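Local coordinates for protein amidohydrolase 2 (Bifidobacterium longum subsp. infantis, PDB 6UVZ) that probably acts as a metal-dependent hydrolase of the amidohydrolase superfamily, built on a TIM-barrel fold, with a substrate that is not established, at residues 202-216 against 239-253. Numbering follows the deposited sequence.
Sequences VKYVRDTFGPKKVLY and TFGEDEDFFENNARR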
ATOM      1  N   VAL A 202      13.601  -0.632  -8.940  1.00 81.29           N
ATOM      2  CA  VAL A 202      12.605   0.275  -9.504  1.00 66.02           C
ATOM      3  C   VAL A 202      12.602   0.194 -11.027  1.00 73.49           C
ATOM      4  O   VAL A 202      11.539   0.202 -11.660  1.00 66.21           O
ATOM      5  CB  VAL A 202      12.854   1.714  -9.014  1.00 56.37           C
ATOM      6  CG1 VAL A 202      11.832   2.668  -9.615  1.00 44.94           C
ATOM      7  CG2 VAL A 202      12.813   1.770  -7.495  1.00 53.38           C
ATOM      8  N   LYS A 203      13.787   0.107 -11.637  1.00 86.76           N
ATOM      9  CA  LYS A 203      13.862   0.054 -13.094  1.00 94.72           C
ATOM     10  C   LYS A 203      13.220  -1.218 -13.639  1.00 85.75           C
ATOM     11  O   LYS A 203      12.504  -1.177 -14.646  1.00 75.86           O
ATOM     12  CB  LYS A 203      15.317   0.161 -13.551  1.00107.77           C
ATOM     13  CG  LYS A 203      15.924   1.542 -13.363  1.00122.09           C
ATOM     14  CD  LYS A 203      17.407   1.549 -13.694  1.00130.51           C
ATOM     15  CE  LYS A 203      18.021   2.916 -13.439  1.00132.77           C
ATOM     16  NZ  LYS A 203      19.484   2.935 -13.721  1.00133.64           N
ATOM     17  N   TYR A 204      13.461  -2.356 -12.985  1.00 83.51           N
ATOM     18  CA  TYR A 204      12.858  -3.605 -13.439  1.00 78.20           C
ATOM     19  C   TYR A 204      11.351  -3.615 -13.217  1.00 77.48           C
ATOM     20  O   TYR A 204      10.613  -4.205 -14.014  1.00 70.32           O
ATOM     21  CB  TYR A 204      13.507  -4.794 -12.731  1.00 75.59           C
ATOM     22  CG  TYR A 204      12.905  -6.131 -13.106  1.00 84.42           C
ATOM     23  CD1 TYR A 204      11.988  -6.761 -12.274  1.00 80.39           C
ATOM     24  CD2 TYR A 204      13.247  -6.758 -14.297  1.00 92.05           C
ATOM     25  CE1 TYR A 204      11.434  -7.980 -12.614  1.00 82.32           C
ATOM     26  CE2 TYR A 204      12.698  -7.977 -14.646  1.00 96.48           C
ATOM     27  CZ  TYR A 204      11.792  -8.583 -13.801  1.00 94.38           C
ATOM     28  OH  TYR A 204      11.243  -9.797 -14.146  1.00 96.01           O
ATOM     29  N   VAL A 205      10.879  -2.976 -12.144  1.00 77.73           N
ATOM     30  CA  VAL A 205       9.448  -2.956 -11.861  1.00 69.01           C
ATOM     31  C   VAL A 205       8.705  -2.132 -12.906  1.00 64.83           C
ATOM     32  O   VAL A 205       7.625  -2.520 -13.369  1.00 64.31           O
ATOM     33  CB  VAL A 205       9.199  -2.431 -10.434  1.00 66.70           C
ATOM     34  CG1 VAL A 205       7.751  -2.006 -10.262  1.00 70.46           C
ATOM     35  CG2 VAL A 205       9.562  -3.495  -9.409  1.00 55.30           C
ATOM     36  N   ARG A 206       9.273  -0.991 -13.306  1.00 62.83           N
ATOM     37  CA  ARG A 206       8.602  -0.128 -14.274  1.00 70.48           C
ATOM     38  C   ARG A 206       8.490  -0.799 -15.638  1.00 82.67           C
ATOM     39  O   ARG A 206       7.492  -0.613 -16.344  1.00 89.09           O
ATOM     40  CB  ARG A 206       9.345   1.202 -14.396  1.00 63.30           C
ATOM     41  CG  ARG A 206       9.395   2.016 -13.115  1.00 54.12           C
ATOM     42  CD  ARG A 206      10.358   3.182 -13.254  1.00 58.20           C
ATOM     43  NE  ARG A 206       9.897   4.159 -14.235  1.00 68.63           N
ATOM     44  CZ  ARG A 206      10.658   5.121 -14.745  1.00 73.58           C
ATOM     45  NH1 ARG A 206      11.927   5.231 -14.374  1.00 80.78           N
ATOM     46  NH2 ARG A 206      10.155   5.968 -15.632  1.00 69.51           N
ATOM     47  N   ASP A 207       9.499  -1.581 -16.026  1.00 81.03           N
ATOM     48  CA  ASP A 207       9.487  -2.198 -17.349  1.00 85.22           C
ATOM     49  C   ASP A 207       8.472  -3.331 -17.424  1.00 80.99           C
ATOM     50  O   ASP A 207       7.688  -3.413 -18.378  1.00 75.07           O
ATOM     51  CB  ASP A 207      10.887  -2.701 -17.707  1.00100.27           C
ATOM     52  CG  ASP A 207      11.839  -1.576 -18.059  1.00110.68           C
ATOM     53  OD1 ASP A 207      11.415  -0.402 -18.021  1.00111.59           O
ATOM     54  OD2 ASP A 207      13.012  -1.865 -18.379  1.00110.08           O
ATOM     55  N   THR A 208       8.468  -4.217 -16.427  1.00 82.61           N
ATOM     56  CA  THR A 208       7.592  -5.384 -16.483  1.00 85.40           C
ATOM     57  C   THR A 208       6.145  -5.028 -16.163  1.00 81.88           C
ATOM     58  O   THR A 208       5.222  -5.572 -16.778  1.00 76.18           O
ATOM     59  CB  THR A 208       8.096  -6.469 -15.530  1.00 79.68           C
ATOM     60  OG1 THR A 208       8.261  -5.919 -14.216  1.00 72.51           O
ATOM     61  CG2 THR A 208       9.427  -7.024 -16.013  1.00 89.92           C
ATOM     62  N   PHE A 209       5.922  -4.121 -15.208  1.00 72.77           N
ATOM     63  CA  PHE A 209       4.555  -3.760 -14.847  1.00 70.66           C
ATOM     64  C   PHE A 209       3.965  -2.736 -15.809  1.00 70.88           C
ATOM     65  O   PHE A 209       2.766  -2.783 -16.110  1.00 71.09           O
ATOM     66  CB  PHE A 209       4.508  -3.232 -13.414  1.00 72.23           C
ATOM     67  CG  PHE A 209       4.374  -4.310 -12.372  1.00 70.63           C
ATOM     68  CD1 PHE A 209       3.131  -4.833 -12.056  1.00 63.08           C
ATOM     69  CD2 PHE A 209       5.488  -4.797 -11.707  1.00 64.61           C
ATOM     70  CE1 PHE A 209       3.001  -5.824 -11.100  1.00 60.18           C
ATOM     71  CE2 PHE A 209       5.364  -5.788 -10.748  1.00 60.38           C
ATOM     72  CZ  PHE A 209       4.118  -6.302 -10.444  1.00 58.99           C
ATOM     73  N   GLY A 210       4.782  -1.809 -16.301  1.00 67.11           N
ATOM     74  CA  GLY A 210       4.310  -0.783 -17.200  1.00 63.08           C
ATOM     75  C   GLY A 210       3.941   0.489 -16.467  1.00 68.14           C
ATOM     76  O   GLY A 210       3.834   0.517 -15.236  1.00 75.87           O
ATOM     77  N   PRO A 211       3.735   1.575 -17.214  1.00 72.60           N
ATOM     78  CA  PRO A 211       3.420   2.866 -16.591  1.00 76.55           C
ATOM     79  C   PRO A 211       1.987   2.995 -16.102  1.00 74.33           C
ATOM     80  O   PRO A 211       1.657   4.009 -15.476  1.00 70.05           O
ATOM     81  CB  PRO A 211       3.700   3.860 -17.726  1.00 72.88           C
ATOM     82  CG  PRO A 211       3.380   3.088 -18.961  1.00 65.57           C
ATOM     83  CD  PRO A 211       3.806   1.670 -18.684  1.00 69.29           C
ATOM     84  N   LYS A 212       1.129   2.010 -16.366  1.00 65.13           N
ATOM     85  CA  LYS A 212      -0.276   2.082 -15.986  1.00 55.10           C
ATOM     86  C   LYS A 212      -0.597   1.328 -14.703  1.00 57.21           C
ATOM     87  O   LYS A 212      -1.720   1.447 -14.201  1.00 68.50           O
ATOM     88  CB  LYS A 212      -1.159   1.542 -17.119  1.00 52.31           C
ATOM     89  CG  LYS A 212      -1.163   2.401 -18.371  1.00 58.20           C
ATOM     90  CD  LYS A 212      -1.756   3.772 -18.091  1.00 65.27           C
ATOM     91  CE  LYS A 212      -1.783   4.628 -19.346  1.00 75.04           C
ATOM     92  NZ  LYS A 212      -2.375   5.969 -19.086  1.00 78.95           N
ATOM     93  N   LYS A 213       0.346   0.562 -14.162  1.00 50.88           N
ATOM     94  CA  LYS A 213       0.105  -0.274 -12.992  1.00 48.68           C
ATOM     95  C   LYS A 213       1.183  -0.055 -11.940  1.00 48.12           C
ATOM     96  O   LYS A 213       1.625  -0.991 -11.267  1.00 60.29           O
ATOM     97  CB  LYS A 213       0.011  -1.746 -13.393  1.00 49.79           C
ATOM     98  CG  LYS A 213      -1.163  -2.044 -14.320  1.00 62.52           C
ATOM     99  CD  LYS A 213      -0.931  -3.289 -15.166  1.00 78.53           C
ATOM    100  CE  LYS A 213      -0.980  -4.556 -14.333  1.00 85.29           C
ATOM    101  NZ  LYS A 213      -0.825  -5.778 -15.169  1.00 93.64           N
ATOM    102  N   VAL A 214       1.620   1.193 -11.782  1.00 44.38           N
ATOM    103  CA  VAL A 214       2.608   1.573 -10.779  1.00 44.69           C
ATOM    104  C   VAL A 214       2.059   2.760 -10.000  1.00 46.84           C
ATOM    105  O   VAL A 214       1.676   3.774 -10.594  1.00 54.84           O
ATOM    106  CB  VAL A 214       3.968   1.920 -11.416  1.00 48.07           C
ATOM    107  CG1 VAL A 214       4.918   2.461 -10.368  1.00 46.58           C
ATOM    108  CG2 VAL A 214       4.567   0.696 -12.090  1.00 40.02           C
ATOM    109  N   LEU A 215       2.021   2.634  -8.676  1.00 38.64           N
ATOM    110  CA  LEU A 215       1.416   3.628  -7.803  1.00 34.45           C
ATOM    111  C   LEU A 215       2.489   4.360  -7.008  1.00 35.31           C
ATOM    112  O   LEU A 215       3.442   3.744  -6.522  1.00 40.50           O
ATOM    113  CB  LEU A 215       0.425   2.974  -6.835  1.00 29.40           C
ATOM    114  CG  LEU A 215      -0.622   2.027  -7.423  1.00 27.63           C
ATOM    115  CD1 LEU A 215      -1.313   1.249  -6.316  1.00 32.79           C
ATOM    116  CD2 LEU A 215      -1.637   2.798  -8.242  1.00 30.31           C
ATOM    117  N   TYR A 216       2.327   5.674  -6.870  1.00 38.94           N
ATOM    118  CA  TYR A 216       3.184   6.442  -5.976  1.00 37.25           C
ATOM    119  C   TYR A 216       2.788   6.174  -4.531  1.00 36.56           C
ATOM    120  O   TYR A 216       1.606   6.243  -4.177  1.00 40.31           O
ATOM    121  CB  TYR A 216       3.098   7.939  -6.266  1.00 33.34           C
ATOM    122  CG  TYR A 216       3.577   8.780  -5.103  1.00 32.03           C
ATOM    123  CD1 TYR A 216       4.931   8.887  -4.810  1.00 32.84           C
ATOM    124  CD2 TYR A 216       2.676   9.449  -4.284  1.00 37.09           C
ATOM    125  CE1 TYR A 216       5.374   9.645  -3.740  1.00 35.00           C
ATOM    126  CE2 TYR A 216       3.109  10.207  -3.212  1.00 34.80           C
ATOM    127  CZ  TYR A 216       4.458  10.303  -2.945  1.00 33.49           C
ATOM    128  OH  TYR A 216       4.889  11.058  -1.880  1.00 36.45           O
ATOM    129  N   THR A 239      13.085   9.913 -10.777  1.00 68.87           N
ATOM    130  CA  THR A 239      12.924   8.652 -11.493  1.00 63.37           C
ATOM    131  C   THR A 239      11.776   8.721 -12.495  1.00 59.10           C
ATOM    132  O   THR A 239      11.947   8.379 -13.670  1.00 65.82           O
ATOM    133  CB  THR A 239      12.697   7.509 -10.500  1.00 57.04           C
ATOM    134  OG1 THR A 239      13.769   7.476  -9.549  1.00 47.58           O
ATOM    135  CG2 THR A 239      12.633   6.173 -11.227  1.00 57.17           C
ATOM    136  N   PHE A 240      10.602   9.164 -12.048  1.00 56.44           N
ATOM    137  CA  PHE A 240       9.416   9.202 -12.894  1.00 58.69           C
ATOM    138  C   PHE A 240       9.160  10.563 -13.521  1.00 57.94           C
ATOM    139  O   PHE A 240       8.556  10.631 -14.597  1.00 59.41           O
ATOM    140  CB  PHE A 240       8.175   8.794 -12.091  1.00 56.41           C
ATOM    141  CG  PHE A 240       8.181   7.359 -11.649  1.00 50.10           C
ATOM    142  CD1 PHE A 240       7.551   6.386 -12.406  1.00 47.68           C
ATOM    143  CD2 PHE A 240       8.812   6.983 -10.475  1.00 47.08           C
ATOM    144  CE1 PHE A 240       7.552   5.065 -12.004  1.00 43.97           C
ATOM    145  CE2 PHE A 240       8.817   5.664 -10.066  1.00 46.23           C
ATOM    146  CZ  PHE A 240       8.187   4.703 -10.831  1.00 48.44           C
ATOM    147  N   GLY A 241       9.600  11.641 -12.884  1.00 47.76           N
ATOM    148  CA  GLY A 241       9.217  12.956 -13.346  1.00 43.94           C
ATOM    149  C   GLY A 241       7.775  13.253 -12.969  1.00 60.86           C
ATOM    150  O   GLY A 241       7.131  12.534 -12.205  1.00 80.71           O
ATOM    151  N   GLU A 242       7.267  14.349 -13.533  1.00 62.38           N
ATOM    152  CA  GLU A 242       5.885  14.767 -13.291  1.00 73.92           C
ATOM    153  C   GLU A 242       4.945  13.902 -14.133  1.00 75.06           C
ATOM    154  O   GLU A 242       4.363  14.329 -15.132  1.00 75.52           O
ATOM    155  CB  GLU A 242       5.717  16.250 -13.583  1.00 81.87           C
ATOM    156  CG  GLU A 242       6.447  17.144 -12.594  1.00 94.15           C
ATOM    157  CD  GLU A 242       6.243  18.616 -12.873  1.00114.22           C
ATOM    158  OE1 GLU A 242       6.566  19.064 -13.993  1.00120.26           O
ATOM    159  OE2 GLU A 242       5.750  19.324 -11.971  1.00122.16           O
ATOM    160  N   ASP A 243       4.805  12.652 -13.698  1.00 65.23           N
ATOM    161  CA  ASP A 243       3.962  11.673 -14.374  1.00 66.46           C
ATOM    162  C   ASP A 243       2.581  11.681 -13.731  1.00 72.05           C
ATOM    163  O   ASP A 243       2.446  11.422 -12.530  1.00 75.75           O
ATOM    164  CB  ASP A 243       4.591  10.281 -14.292  1.00 66.12           C
ATOM    165  CG  ASP A 243       3.957   9.289 -15.252  1.00 66.53           C
ATOM    166  OD1 ASP A 243       2.810   9.517 -15.691  1.00 70.82           O
ATOM    167  OD2 ASP A 243       4.609   8.271 -15.564  1.00 60.69           O
ATOM    168  N   GLU A 244       1.554  11.975 -14.532  1.00 69.89           N
ATOM    169  CA  GLU A 244       0.195  12.012 -14.002  1.00 66.49           C
ATOM    170  C   GLU A 244      -0.312  10.618 -13.657  1.00 61.25           C
ATOM    171  O   GLU A 244      -1.082  10.460 -12.703  1.00 72.08           O
ATOM    172  CB  GLU A 244      -0.742  12.686 -15.003  1.00 73.61           C
ATOM    173  CG  GLU A 244      -0.361  14.117 -15.341  1.00 80.00           C
ATOM    174  CD  GLU A 244      -1.335  14.768 -16.302  1.00 87.96           C
ATOM    175  OE1 GLU A 244      -2.415  14.187 -16.539  1.00 88.08           O
ATOM    176  OE2 GLU A 244      -1.020  15.859 -16.820  1.00 92.09           O
ATOM    177  N   ASP A 245       0.102   9.600 -14.413  1.00 61.10           N
ATOM    178  CA  ASP A 245      -0.333   8.239 -14.122  1.00 61.99           C
ATOM    179  C   ASP A 245       0.286   7.731 -12.825  1.00 53.29           C
ATOM    180  O   ASP A 245      -0.407   7.158 -11.977  1.00 56.17           O
ATOM    181  CB  ASP A 245       0.016   7.315 -15.289  1.00 57.93           C
ATOM    182  CG  ASP A 245      -0.756   7.652 -16.549  1.00 71.30           C
ATOM    183  OD1 ASP A 245      -1.943   8.021 -16.438  1.00 74.28           O
ATOM    184  OD2 ASP A 245      -0.175   7.547 -17.649  1.00 80.47           O
ATOM    185  N   PHE A 246       1.591   7.944 -12.650  1.00 47.15           N
ATOM    186  CA  PHE A 246       2.272   7.438 -11.464  1.00 50.50           C
ATOM    187  C   PHE A 246       1.807   8.138 -10.192  1.00 58.67           C
ATOM    188  O   PHE A 246       1.807   7.527  -9.118  1.00 53.10           O
ATOM    189  CB  PHE A 246       3.786   7.586 -11.632  1.00 49.33           C
ATOM    190  CG  PHE A 246       4.573   7.270 -10.392  1.00 57.08           C
ATOM    191  CD1 PHE A 246       4.683   5.967  -9.936  1.00 51.94           C
ATOM    192  CD2 PHE A 246       5.217   8.277  -9.688  1.00 55.13           C
ATOM    193  CE1 PHE A 246       5.411   5.673  -8.796  1.00 31.96           C
ATOM    194  CE2 PHE A 246       5.947   7.989  -8.548  1.00 43.97           C
ATOM    195  CZ  PHE A 246       6.045   6.685  -8.102  1.00 36.97           C
ATOM    196  N   PHE A 247       1.390   9.402 -10.289  1.00 57.63           N
ATOM    197  CA  PHE A 247       1.113  10.196  -9.099  1.00 45.44           C
ATOM    198  C   PHE A 247      -0.367  10.317  -8.752  1.00 44.69           C
ATOM    199  O   PHE A 247      -0.681  10.708  -7.622  1.00 38.14           O
ATOM    200  CB  PHE A 247       1.709  11.602  -9.248  1.00 41.95           C
ATOM    201  CG  PHE A 247       3.172  11.677  -8.913  1.00 48.74           C
ATOM    202  CD1 PHE A 247       4.131  11.679  -9.912  1.00 53.78           C
ATOM    203  CD2 PHE A 247       3.589  11.742  -7.593  1.00 56.68           C
ATOM    204  CE1 PHE A 247       5.477  11.748  -9.602  1.00 50.92           C
ATOM    205  CE2 PHE A 247       4.933  11.811  -7.277  1.00 59.71           C
ATOM    206  CZ  PHE A 247       5.878  11.814  -8.283  1.00 51.35           C
ATOM    207  N   GLU A 248      -1.281   9.998  -9.670  1.00 44.01           N
ATOM    208  CA  GLU A 248      -2.698  10.084  -9.324  1.00 51.75           C
ATOM    209  C   GLU A 248      -3.590   9.181 -10.170  1.00 53.41           C
ATOM    210  O   GLU A 248      -4.548   8.599  -9.651  1.00 59.55           O
ATOM    211  CB  GLU A 248      -3.190  11.533  -9.429  1.00 59.73           C
ATOM    212  CG  GLU A 248      -3.057  12.163 -10.807  1.00 74.48           C
ATOM    213  CD  GLU A 248      -4.064  13.276 -11.037  1.00 79.62           C
ATOM    214  OE1 GLU A 248      -5.157  13.225 -10.434  1.00 67.96           O
ATOM    215  OE2 GLU A 248      -3.760  14.203 -11.818  1.00 81.32           O
ATOM    216  N   ASN A 249      -3.294   9.052 -11.465  1.00 52.30           N
ATOM    217  CA  ASN A 249      -4.240   8.398 -12.365  1.00 52.57           C
ATOM    218  C   ASN A 249      -4.275   6.889 -12.155  1.00 52.35           C
ATOM    219  O   ASN A 249      -5.341   6.270 -12.259  1.00 55.38           O
ATOM    220  CB  ASN A 249      -3.905   8.737 -13.816  1.00 62.84           C
ATOM    221  CG  ASN A 249      -4.288  10.158 -14.182  1.00 67.29           C
ATOM    222  OD1 ASN A 249      -5.250  10.711 -13.647  1.00 58.50           O
ATOM    223  ND2 ASN A 249      -3.538  10.757 -15.099  1.00 78.94           N
ATOM    224  N   ASN A 250      -3.126   6.273 -11.861  1.00 53.74           N
ATOM    225  CA  ASN A 250      -3.125   4.837 -11.595  1.00 50.89           C
ATOM    226  C   ASN A 250      -3.867   4.507 -10.306  1.00 53.40           C
ATOM    227  O   ASN A 250      -4.498   3.448 -10.210  1.00 54.57           O
ATOM    228  CB  ASN A 250      -1.694   4.302 -11.534  1.00 55.48           C
ATOM    229  CG  ASN A 250      -1.003   4.330 -12.883  1.00 62.35           C
ATOM    230  OD1 ASN A 250      -1.651   4.440 -13.925  1.00 72.49           O
ATOM    231  ND2 ASN A 250       0.321   4.223 -12.873  1.00 50.42           N
ATOM    232  N   ALA A 251      -3.805   5.395  -9.310  1.00 53.51           N
ATOM    233  CA  ALA A 251      -4.528   5.157  -8.067  1.00 45.67           C
ATOM    234  C   ALA A 251      -6.032   5.322  -8.249  1.00 47.98           C
ATOM    235  O   ALA A 251      -6.814   4.695  -7.525  1.00 46.32           O
ATOM    236  CB  ALA A 251      -4.019   6.097  -6.974  1.00 42.20           C
ATOM    237  N   ARG A 252      -6.454   6.153  -9.205  1.00 44.47           N
ATOM    238  CA  ARG A 252      -7.881   6.329  -9.452  1.00 44.57           C
ATOM    239  C   ARG A 252      -8.514   5.070 -10.029  1.00 49.80           C
ATOM    240  O   ARG A 252      -9.719   4.853  -9.863  1.00 40.02           O
ATOM    241  CB  ARG A 252      -8.117   7.513 -10.390  1.00 47.96           C
ATOM    242  CG  ARG A 252      -7.786   8.865  -9.785  1.00 53.57           C
ATOM    243  CD  ARG A 252      -8.139   9.993 -10.741  1.00 54.06           C
ATOM    244  NE  ARG A 252      -7.756  11.298 -10.213  1.00 58.26           N
ATOM    245  CZ  ARG A 252      -8.531  12.047  -9.435  1.00 69.15           C
ATOM    246  NH1 ARG A 252      -9.738  11.619  -9.090  1.00 70.91           N
ATOM    247  NH2 ARG A 252      -8.100  13.223  -9.000  1.00 79.18           N
ATOM    248  N   ARG A 253      -7.729   4.236 -10.709  1.00 53.07           N
ATOM    249  CA  ARG A 253      -8.247   2.991 -11.262  1.00 49.23           C
ATOM    250  C   ARG A 253      -8.071   1.811 -10.318  1.00 44.16           C
ATOM    251  O   ARG A 253      -8.925   0.917 -10.292  1.00 54.07           O
ATOM    252  CB  ARG A 253      -7.570   2.682 -12.600  1.00 42.90           C
ATOM    253  CG  ARG A 253      -7.821   3.723 -13.677  1.00 52.54           C
ATOM    254  CD  ARG A 253      -7.214   3.300 -15.003  1.00 59.46           C
ATOM    255  NE  ARG A 253      -5.777   3.067 -14.898  1.00 67.69           N
ATOM    256  CZ  ARG A 253      -4.852   3.997 -15.114  1.00 72.93           C
ATOM    257  NH1 ARG A 253      -5.212   5.229 -15.449  1.00 57.74           N
ATOM    258  NH2 ARG A 253      -3.568   3.695 -14.996  1.00 79.14           N
TER
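Asn250 ND2 spends both of its N-H groups on the backbone of 202-216, giving one to Val214 O at 2.7 Å and the other to Pro211 O at 2.9 Å. Both bonds are nearly straight, and both acceptors lie in the amide plane, which fixes the rotation of this buried group. The setting is the closing part of a TIM-barrel: strand 214-216 is the eighth of the parallel strands, and helix 244-253 packs against it near the C-terminus. One amide thus ties the helix to the type I turn at 210-213 and to the strand that follows. Beside it, Lys212 NZ makes a salt bridge to Asp245 OD2 at 3.1 Å, coming from above the carboxylate plane; a bend at chi2 (-64°) carries the lysine tip there.

Deeper in, the Phe246 ring is sandwiched: Tyr216 CB makes a CH-pi contact over one face, 3.8 Å from the centroid, and Phe240 covers the opposite face. Val214 CG1 meets the rim of Phe246 near its plane, 3.5 Å from CD1. Tyr216 also lays its ring obliquely against Phe247, while its hydroxyl bonds to Tyr45 OH. Toward helix 202-209, Phe240 turns its other face to Arg206 in a cation-pi contact, the guanidinium tilted 45° to the ring and Arg206 NE 3.4 Å from Phe240 CE1.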